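Side-chain contacts in penicillin-binding protein 1A (Mycobacterium tuberculosis, PDB 5CXW), which builds cross-linked peptidoglycan for the mycobacterial cell wall, its penicillin-sensitive transpeptidase domain, the part modelled here with penicillin V, joining the peptide subunits: residues Gly72-Tyr77 with Arg210-Ala215; Val65-His70 with Ala217-Ala222; Lys304-Val309 with Glu328-Ala333. One frame throughout, in Å; residues are numbered along the deposited sequence.

Contact 1 of 3, residues Gly72-Tyr77 with Arg210-Ala215; sequences GAVRAY and RVIDMA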
loop_
_atom_site.group_PDB
_atom_site.type_symbol
_atom_site.label_atom_id
_atom_site.label_comp_id
_atom_site.label_asym_id
_atom_site.label_seq_id
_atom_site.Cartn_x
_atom_site.Cartn_y
_atom_site.Cartn_z
ATOM N N GLY A 72 11.413 3.994 7.901
ATOM C CA GLY A 72 10.454 4.947 7.284
ATOM C C GLY A 72 11.006 5.732 6.127
ATOM O O GLY A 72 10.286 6.553 5.532
ATOM N N ALA A 73 12.270 5.503 5.762
ATOM C CA ALA A 73 12.919 6.265 4.671
ATOM C C ALA A 73 12.279 5.964 3.328
ATOM O O ALA A 73 12.027 4.815 2.994
ATOM C CB ALA A 73 14.403 5.942 4.651
ATOM N N VAL A 74 11.981 7.007 2.570
ATOM C CA VAL A 74 11.472 6.836 1.234
ATOM C C VAL A 74 12.628 6.560 0.276
ATOM O O VAL A 74 13.498 7.425 0.017
ATOM C CB VAL A 74 10.603 8.019 0.771
ATOM C CG1 VAL A 74 10.164 7.762 -0.721
ATOM C CG2 VAL A 74 9.432 8.282 1.683
ATOM N N ARG A 75 12.637 5.350 -0.278
ATOM C CA ARG A 75 13.682 4.885 -1.166
ATOM C C ARG A 75 13.417 5.105 -2.640
ATOM O O ARG A 75 14.368 5.176 -3.450
ATOM C CB ARG A 75 13.985 3.409 -0.946
ATOM C CG ARG A 75 14.402 3.080 0.472
ATOM C CD ARG A 75 15.632 3.886 0.851
ATOM N NE ARG A 75 16.191 3.413 2.124
ATOM C CZ ARG A 75 16.941 4.177 2.954
ATOM N NH1 ARG A 75 17.267 5.446 2.661
ATOM N NH2 ARG A 75 17.403 3.656 4.104
ATOM N N ALA A 76 12.144 5.083 -3.031
ATOM C CA ALA A 76 11.769 5.323 -4.403
ATOM C C ALA A 76 10.414 6.011 -4.386
ATOM O O ALA A 76 9.568 5.701 -3.570
ATOM C CB ALA A 76 11.657 4.020 -5.181
ATOM N N TYR A 77 10.227 6.922 -5.311
ATOM C CA TYR A 77 9.021 7.765 -5.345
ATOM C C TYR A 77 8.808 8.272 -6.767
ATOM O O TYR A 77 9.602 9.108 -7.286
ATOM C CB TYR A 77 9.203 8.964 -4.393
ATOM C CG TYR A 77 7.976 9.818 -4.166
ATOM C CD1 TYR A 77 7.068 9.494 -3.174
ATOM C CD2 TYR A 77 7.714 10.947 -4.960
ATOM C CE1 TYR A 77 5.953 10.263 -2.929
ATOM C CE2 TYR A 77 6.608 11.723 -4.723
ATOM C CZ TYR A 77 5.732 11.372 -3.694
ATOM O OH TYR A 77 4.664 12.146 -3.479
ATOM N N ARG A 210 -3.692 7.464 0.056
ATOM C CA ARG A 210 -2.598 7.770 -0.905
ATOM C C ARG A 210 -1.706 6.537 -1.061
ATOM O O ARG A 210 -1.573 5.711 -0.153
ATOM C CB ARG A 210 -1.743 8.905 -0.378
ATOM C CG ARG A 210 -2.499 10.197 -0.055
ATOM C CD ARG A 210 -1.594 11.241 0.614
ATOM N NE ARG A 210 -1.281 10.815 1.984
ATOM C CZ ARG A 210 -0.387 11.378 2.795
ATOM N NH1 ARG A 210 0.272 12.458 2.432
ATOM N NH2 ARG A 210 -0.243 10.894 4.035
ATOM N N VAL A 211 -1.022 6.486 -2.202
ATOM C CA VAL A 211 -0.066 5.428 -2.477
ATOM C C VAL A 211 1.013 5.445 -1.384
ATOM O O VAL A 211 1.424 4.377 -0.892
ATOM C CB VAL A 211 0.552 5.636 -3.873
ATOM C CG1 VAL A 211 1.682 4.664 -4.165
ATOM C CG2 VAL A 211 -0.475 5.498 -4.991
ATOM N N ILE A 212 1.491 6.647 -0.973
ATOM C CA ILE A 212 2.469 6.678 0.111
ATOM C C ILE A 212 1.956 6.087 1.415
ATOM O O ILE A 212 2.711 5.390 2.094
ATOM C CB ILE A 212 3.110 8.086 0.334
ATOM C CG1 ILE A 212 4.190 8.035 1.421
ATOM C CG2 ILE A 212 2.053 9.167 0.630
ATOM C CD1 ILE A 212 5.234 9.147 1.208
ATOM N N ASP A 213 0.678 6.292 1.740
ATOM C CA ASP A 213 0.076 5.723 2.952
ATOM C C ASP A 213 0.118 4.198 2.878
ATOM O O ASP A 213 0.428 3.547 3.837
ATOM C CB ASP A 213 -1.414 6.122 3.087
ATOM C CG ASP A 213 -1.612 7.610 3.414
ATOM O OD1 ASP A 213 -0.975 8.095 4.374
ATOM O OD2 ASP A 213 -2.481 8.254 2.773
ATOM N N MET A 214 -0.217 3.647 1.723
ATOM C CA MET A 214 -0.244 2.176 1.580
ATOM C C MET A 214 1.189 1.571 1.731
ATOM O O MET A 214 1.378 0.579 2.429
ATOM C CB MET A 214 -0.862 1.746 0.251
ATOM C CG MET A 214 -2.353 2.030 0.147
ATOM S SD MET A 214 -3.344 1.160 1.381
ATOM C CE MET A 214 -3.250 -0.488 0.740
ATOM N N ALA A 215 2.189 2.221 1.122
ATOM C CA ALA A 215 3.543 1.745 1.249
ATOM C C ALA A 215 3.992 1.788 2.701
ATOM O O ALA A 215 4.630 0.829 3.220
ATOM C CB ALA A 215 4.493 2.548 0.379
#

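Contact 2 of 3, residues Val65-His70 with Ala217-Ala222; sequences VSIDPH and AYATLA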
loop_
_atom_site.group_PDB
_atom_site.type_symbol
_atom_site.label_atom_id
_atom_site.label_comp_id
_atom_site.label_asym_id
_atom_site.label_seq_id
_atom_site.Cartn_x
_atom_site.Cartn_y
_atom_site.Cartn_z
ATOM N N VAL A 65 5.610 4.065 -4.677
ATOM C CA VAL A 65 6.355 4.499 -3.492
ATOM C C VAL A 65 6.962 3.291 -2.800
ATOM O O VAL A 65 6.260 2.296 -2.568
ATOM C CB VAL A 65 5.441 5.244 -2.507
ATOM C CG1 VAL A 65 6.266 5.724 -1.297
ATOM C CG2 VAL A 65 4.803 6.420 -3.196
ATOM N N SER A 66 8.283 3.357 -2.522
ATOM C CA SER A 66 8.972 2.321 -1.827
ATOM C C SER A 66 9.548 2.897 -0.536
ATOM O O SER A 66 10.251 3.968 -0.596
ATOM C CB SER A 66 10.133 1.802 -2.667
ATOM O OG SER A 66 9.683 1.239 -3.903
ATOM N N ILE A 67 9.281 2.218 0.576
ATOM C CA ILE A 67 9.724 2.641 1.898
ATOM C C ILE A 67 10.537 1.544 2.589
ATOM O O ILE A 67 10.211 0.342 2.499
ATOM C CB ILE A 67 8.491 2.995 2.740
ATOM C CG1 ILE A 67 7.951 4.361 2.233
ATOM C CG2 ILE A 67 8.830 3.138 4.224
ATOM C CD1 ILE A 67 6.629 4.757 2.781
ATOM N N ASP A 68 11.618 1.959 3.245
ATOM C CA ASP A 68 12.432 1.105 4.091
ATOM C C ASP A 68 11.718 0.825 5.427
ATOM O O ASP A 68 11.557 1.728 6.248
ATOM C CB ASP A 68 13.769 1.790 4.327
ATOM C CG ASP A 68 14.761 0.931 5.087
ATOM O OD1 ASP A 68 14.386 -0.117 5.650
ATOM O OD2 ASP A 68 15.953 1.374 5.086
ATOM N N PRO A 69 11.259 -0.427 5.668
ATOM C CA PRO A 69 10.593 -0.699 6.924
ATOM C C PRO A 69 11.433 -0.510 8.184
ATOM O O PRO A 69 10.890 -0.404 9.310
ATOM C CB PRO A 69 10.171 -2.197 6.778
ATOM C CG PRO A 69 10.098 -2.416 5.283
ATOM C CD PRO A 69 11.325 -1.646 4.839
ATOM N N HIS A 70 12.762 -0.540 8.018
ATOM C CA HIS A 70 13.636 -0.337 9.177
ATOM C C HIS A 70 13.542 1.061 9.788
ATOM O O HIS A 70 13.928 1.273 10.957
ATOM C CB HIS A 70 15.095 -0.637 8.846
ATOM C CG HIS A 70 15.319 -1.971 8.207
ATOM N ND1 HIS A 70 16.314 -2.189 7.271
ATOM C CD2 HIS A 70 14.755 -3.165 8.421
ATOM C CE1 HIS A 70 16.291 -3.453 6.892
ATOM N NE2 HIS A 70 15.355 -4.069 7.579
ATOM N N ALA A 217 2.012 1.863 5.532
ATOM C CA ALA A 217 1.294 0.911 6.359
ATOM C C ALA A 217 1.789 -0.533 6.177
ATOM O O ALA A 217 1.915 -1.295 7.150
ATOM C CB ALA A 217 -0.237 1.014 6.130
ATOM N N TYR A 218 2.053 -0.913 4.948
ATOM C CA TYR A 218 2.605 -2.257 4.657
ATOM C C TYR A 218 4.067 -2.365 5.192
ATOM O O TYR A 218 4.486 -3.423 5.693
ATOM C CB TYR A 218 2.525 -2.586 3.197
ATOM C CG TYR A 218 1.218 -3.114 2.682
ATOM C CD1 TYR A 218 -0.009 -2.498 3.002
ATOM C CD2 TYR A 218 1.170 -4.219 1.822
ATOM C CE1 TYR A 218 -1.209 -2.975 2.476
ATOM C CE2 TYR A 218 0.010 -4.653 1.261
ATOM C CZ TYR A 218 -1.184 -4.034 1.583
ATOM O OH TYR A 218 -2.406 -4.480 1.042
ATOM N N ALA A 219 4.803 -1.225 5.221
ATOM C CA ALA A 219 6.141 -1.202 5.873
ATOM C C ALA A 219 6.026 -1.568 7.359
ATOM O O ALA A 219 6.847 -2.301 7.898
ATOM C CB ALA A 219 6.838 0.116 5.624
ATOM N N THR A 220 4.970 -1.108 8.026
ATOM C CA THR A 220 4.771 -1.422 9.418
ATOM C C THR A 220 4.592 -2.933 9.595
ATOM O O THR A 220 5.126 -3.540 10.551
ATOM C CB THR A 220 3.560 -0.626 9.960
ATOM O OG1 THR A 220 3.850 0.773 9.872
ATOM C CG2 THR A 220 3.212 -0.974 11.387
ATOM N N LEU A 221 3.832 -3.536 8.679
ATOM C CA LEU A 221 3.697 -4.989 8.671
ATOM C C LEU A 221 5.052 -5.687 8.463
ATOM O O LEU A 221 5.383 -6.643 9.195
ATOM C CB LEU A 221 2.661 -5.446 7.659
ATOM C CG LEU A 221 1.225 -5.001 7.897
ATOM C CD1 LEU A 221 0.395 -5.330 6.669
ATOM C CD2 LEU A 221 0.673 -5.666 9.140
ATOM N N ALA A 222 5.810 -5.176 7.499
ATOM C CA ALA A 222 7.136 -5.733 7.129
ATOM C C ALA A 222 8.104 -5.669 8.303
ATOM O O ALA A 222 8.983 -6.531 8.461
ATOM C CB ALA A 222 7.701 -4.993 5.933
#

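Contact 3 of 3, residues Lys304-Val309 with Glu328-Ala333; sequences KDAWMV and EPLVTA. With PEG (di(hydroxyethyl)ether), chain D.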
loop_
_atom_site.group_PDB
_atom_site.type_symbol
_atom_site.label_atom_id
_atom_site.label_comp_id
_atom_site.label_asym_id
_atom_site.label_seq_id
_atom_site.Cartn_x
_atom_site.Cartn_y
_atom_site.Cartn_z
ATOM N N LYS A 304 -11.431 0.556 -12.489
ATOM C CA LYS A 304 -11.082 1.940 -12.382
ATOM C C LYS A 304 -9.677 2.169 -11.891
ATOM O O LYS A 304 -8.936 2.927 -12.503
ATOM C CB LYS A 304 -12.070 2.698 -11.497
ATOM C CG LYS A 304 -11.770 4.196 -11.391
ATOM C CD LYS A 304 -12.928 4.980 -10.795
ATOM C CE LYS A 304 -13.139 4.669 -9.305
ATOM N NZ LYS A 304 -12.115 5.288 -8.364
ATOM N N ASP A 305 -9.306 1.498 -10.813
ATOM C CA ASP A 305 -7.986 1.606 -10.205
ATOM C C ASP A 305 -7.450 0.200 -10.009
ATOM O O ASP A 305 -8.192 -0.730 -9.694
ATOM C CB ASP A 305 -7.980 2.236 -8.811
ATOM C CG ASP A 305 -8.770 3.513 -8.713
ATOM O OD1 ASP A 305 -9.983 3.445 -8.504
ATOM O OD2 ASP A 305 -8.136 4.600 -8.851
ATOM N N ALA A 306 -6.161 0.041 -10.192
ATOM C CA ALA A 306 -5.516 -1.246 -10.054
ATOM C C ALA A 306 -4.298 -1.099 -9.197
ATOM O O ALA A 306 -3.516 -0.186 -9.404
ATOM C CB ALA A 306 -5.192 -1.792 -11.415
ATOM N N TRP A 307 -4.127 -1.975 -8.214
ATOM C CA TRP A 307 -3.081 -1.880 -7.241
ATOM C C TRP A 307 -2.275 -3.173 -7.026
ATOM O O TRP A 307 -2.845 -4.284 -7.039
ATOM C CB TRP A 307 -3.678 -1.595 -5.862
ATOM C CG TRP A 307 -4.293 -0.256 -5.647
ATOM C CD1 TRP A 307 -5.534 0.176 -6.075
ATOM C CD2 TRP A 307 -3.672 0.849 -4.990
ATOM N NE1 TRP A 307 -5.721 1.506 -5.668
ATOM C CE2 TRP A 307 -4.619 1.915 -4.964
ATOM C CE3 TRP A 307 -2.428 1.028 -4.350
ATOM C CZ2 TRP A 307 -4.354 3.116 -4.361
ATOM C CZ3 TRP A 307 -2.156 2.254 -3.719
ATOM C CH2 TRP A 307 -3.121 3.294 -3.745
ATOM N N MET A 308 -0.998 -3.031 -6.703
ATOM C CA MET A 308 -0.235 -4.093 -6.081
ATOM C C MET A 308 0.607 -3.460 -5.003
ATOM O O MET A 308 1.393 -2.514 -5.289
ATOM C CB MET A 308 0.667 -4.832 -7.073
ATOM C CG MET A 308 1.557 -5.929 -6.472
ATOM S SD MET A 308 0.595 -7.129 -5.512
ATOM C CE MET A 308 1.127 -8.710 -6.212
ATOM N N VAL A 309 0.461 -3.961 -3.767
ATOM C CA VAL A 309 1.255 -3.508 -2.632
ATOM C C VAL A 309 1.919 -4.693 -1.963
ATOM O O VAL A 309 1.297 -5.681 -1.685
ATOM C CB VAL A 309 0.387 -2.723 -1.629
ATOM C CG1 VAL A 309 1.268 -2.005 -0.616
ATOM C CG2 VAL A 309 -0.502 -1.751 -2.309
ATOM N N GLU A 328 -12.744 6.843 -16.534
ATOM C CA GLU A 328 -12.863 5.979 -17.714
ATOM C C GLU A 328 -12.402 4.570 -17.294
ATOM O O GLU A 328 -11.431 4.446 -16.541
ATOM C CB GLU A 328 -12.081 6.545 -18.914
ATOM C CG GLU A 328 -10.605 6.179 -19.081
ATOM C CD GLU A 328 -9.953 6.659 -20.405
ATOM O OE1 GLU A 328 -10.569 7.462 -21.142
ATOM O OE2 GLU A 328 -8.797 6.238 -20.737
ATOM N N PRO A 329 -13.100 3.518 -17.739
ATOM C CA PRO A 329 -12.617 2.181 -17.494
ATOM C C PRO A 329 -11.159 2.007 -17.862
ATOM O O PRO A 329 -10.710 2.507 -18.891
ATOM C CB PRO A 329 -13.473 1.343 -18.442
ATOM C CG PRO A 329 -14.791 2.071 -18.405
ATOM C CD PRO A 329 -14.392 3.502 -18.474
ATOM N N LEU A 330 -10.451 1.225 -17.061
ATOM C CA LEU A 330 -9.050 1.054 -17.193
ATOM C C LEU A 330 -8.742 -0.189 -18.018
ATOM O O LEU A 330 -9.049 -1.300 -17.588
ATOM C CB LEU A 330 -8.440 0.992 -15.789
ATOM C CG LEU A 330 -6.945 0.932 -15.643
ATOM C CD1 LEU A 330 -6.246 2.215 -16.093
ATOM C CD2 LEU A 330 -6.567 0.586 -14.206
ATOM N N VAL A 331 -8.174 -0.009 -19.209
ATOM C CA VAL A 331 -7.902 -1.116 -20.131
ATOM C C VAL A 331 -6.563 -0.958 -20.813
ATOM O O VAL A 331 -6.024 0.149 -20.901
ATOM C CB VAL A 331 -8.998 -1.282 -21.237
ATOM C CG1 VAL A 331 -10.344 -1.623 -20.626
ATOM C CG2 VAL A 331 -9.123 0.004 -22.135
ATOM N N THR A 332 -6.052 -2.061 -21.352
ATOM C CA THR A 332 -4.763 -2.054 -22.065
ATOM C C THR A 332 -5.018 -1.547 -23.475
ATOM O O THR A 332 -6.148 -1.383 -23.856
ATOM C CB THR A 332 -4.133 -3.440 -22.121
ATOM O OG1 THR A 332 -4.920 -4.333 -22.910
ATOM C CG2 THR A 332 -4.039 -4.026 -20.677
ATOM N N ALA A 333 -3.952 -1.388 -24.249
ATOM C CA ALA A 333 -4.063 -0.947 -25.650
ATOM C C ALA A 333 -4.859 -1.957 -26.510
ATOM O O ALA A 333 -5.522 -1.546 -27.471
ATOM C CB ALA A 333 -2.674 -0.720 -26.225
HETATM O O2 PEG D . -13.887 7.226 -6.922
HETATM C C3 PEG D . -13.698 8.541 -6.418
HETATM C C4 PEG D . -12.594 8.489 -5.399
HETATM O O4 PEG D . -13.196 8.512 -4.121
#

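Contact 1 of 3, residues Gly72-Tyr77 with Arg210-Ala215
Ile212 reaches from the first turn of helix 211-222 to the edge strand 74-78, and its CD1 methyl makes the whole contact. With CG1 anti to the backbone N (chi1 -176°) and the chain extended beyond it, CD1 arrives between two residues of the strand. It lies 4.3 Å from Val74 CG2 and equally 4.3 Å from Tyr77 CE1, meeting the phenol ring obliquely. No hydrogen bond crosses here; this is loose, purely apolar packing, one methyl against a methyl and a ring carbon, although all three residues are buried. Tyr77 owes its placement to other neighbours: its hydroxyl bonds to Asp87 and Gln90, and Phe232 stacks edge-to-face with its ring.

The tight part is polar and lies within 210-215, toward the partly exposed Arg210. Its guanidinium grips the Asp213 carboxylate side-on, NE to OD2 at 2.9 Å and NH2 to OD1 at 2.9 Å. The NE bond is nearly straight at 166°, but it reaches OD2 from 48° out of the carboxylate plane. Arg210 N, at the N-cap position, uses the anti lone pair of the same OD2 at 3.1 Å. Three bonds from Arg210, with another from Ala179 N to OD1, hold the acid at the helix start, while Ile212 CG2 lies 3.9 Å above the Arg210 guanidinium plane, toward its rim. A helix laid by its apolar side on an antiparallel sheet is the core layout of the penicillin-binding transpeptidase fold.

Contact 2 of 3, residues Val65-His70 with Ala217-Ala222
Helix-on-sheet packing in the transpeptidase core brings Pro69 and Ile67 against Ala219 and Ala222, where the last turns of helix 211-222 pass the end of strand 60-67. The contact is buried and apolar, and small residues on the helix let the backbones come close: the CA atoms of Pro69 and Ala219 are 4.6 Å apart. Ile67 turns CG2 to the helix, that branch lying anti to the backbone N, and sets it 3.9 Å from Ala219 CB. Just past the strand, the proline ring settles over the two alanines one turn apart. Its CG is 4.1 Å from Ala219 CB, and its CB lies 3.5 Å from the carbonyl oxygen, Ala219 O.

The chain around the proline is shaped from the far side. Asp68 points away from the helix, and its OD1 accepts from His70 N at 2.9 Å, 45° out of the carboxylate plane, closing an Asx turn about Pro69. Its other oxygen, OD2, forms a salt bridge with Arg75, tying the turn to the neighbouring strand. Beyond Ala222 lies Tyr311 of strand 303-312, against which the same alanine packs. Between side chains, the proline comes closest to the helix at Pro69 CG to Ala222 CB, 3.6 Å.

Contact 3 of 3, residues Lys304-Val309 with Glu328-Ala333
Leu330 swings CG to the side opposite its backbone N (chi1 -175°), and chi2 at 67° then sends CD2 out of the loop 328-333 to the start of strand 303-312. There the methyl lies 3.9 Å from Ala306 CB, the apolar core of the contact, and 3.7 Å from Lys304 O. Leu330 CB also comes within 3.8 Å of that same oxygen, Lys304 O, so the leucine packs along backbone as much as side chain.

The lysine side chain leaves in another direction. Bent at chi3 and chi4, it curls back over its own strand and brings NZ to Asp305 OD1 at 2.8 Å, a salt bridge on the syn lone pair. A diethylene glycol molecule, probably from the crystallisation liquor, takes a further bond, NZ to O2 at 3.0 Å, and Gln94 accepts from the ammonium as well. Thr295 also bonds Asp305 OD1, while Trp320 holds OD2, fixing the carboxylate on the sheet. The side chain of Ala306 lies about 7 Å from the bound penicillin V-derived ligand and about 11 Å from that of Ser97, the acyl-ester serine by similarity. Across the two segments the contact thus rests on Leu330, by apolar and backbone packing without a hydrogen bond, while the charged ends of Lys304 and Asp305 pair with each other and with neighbours outside the loop.

How the contacts relate
Contacts 1 and 2 lie deep in the chain and use opposite ends of helix 211-222 against neighbouring strands of the five-stranded sheet; contact 1 is nested within the loop that contact 2 closes. Backbone bonds of Ser66 with Arg75 and Ala76, at a classic beta bulge, join them directly. Contact 3 lies farther from the chain's centre, though its touching leucine and alanine are buried, and pairs an inner strand with a loop. The helix still reaches it: Val211 and Met214 pack on Trp307, and Tyr218 on Val309. All three are apolar across their segments; charges pair off the interface, Arg210 with Asp213 at a helix start, Asp68 with Arg75 between contacts 2 and 1, Lys304 with Asp305 on one strand.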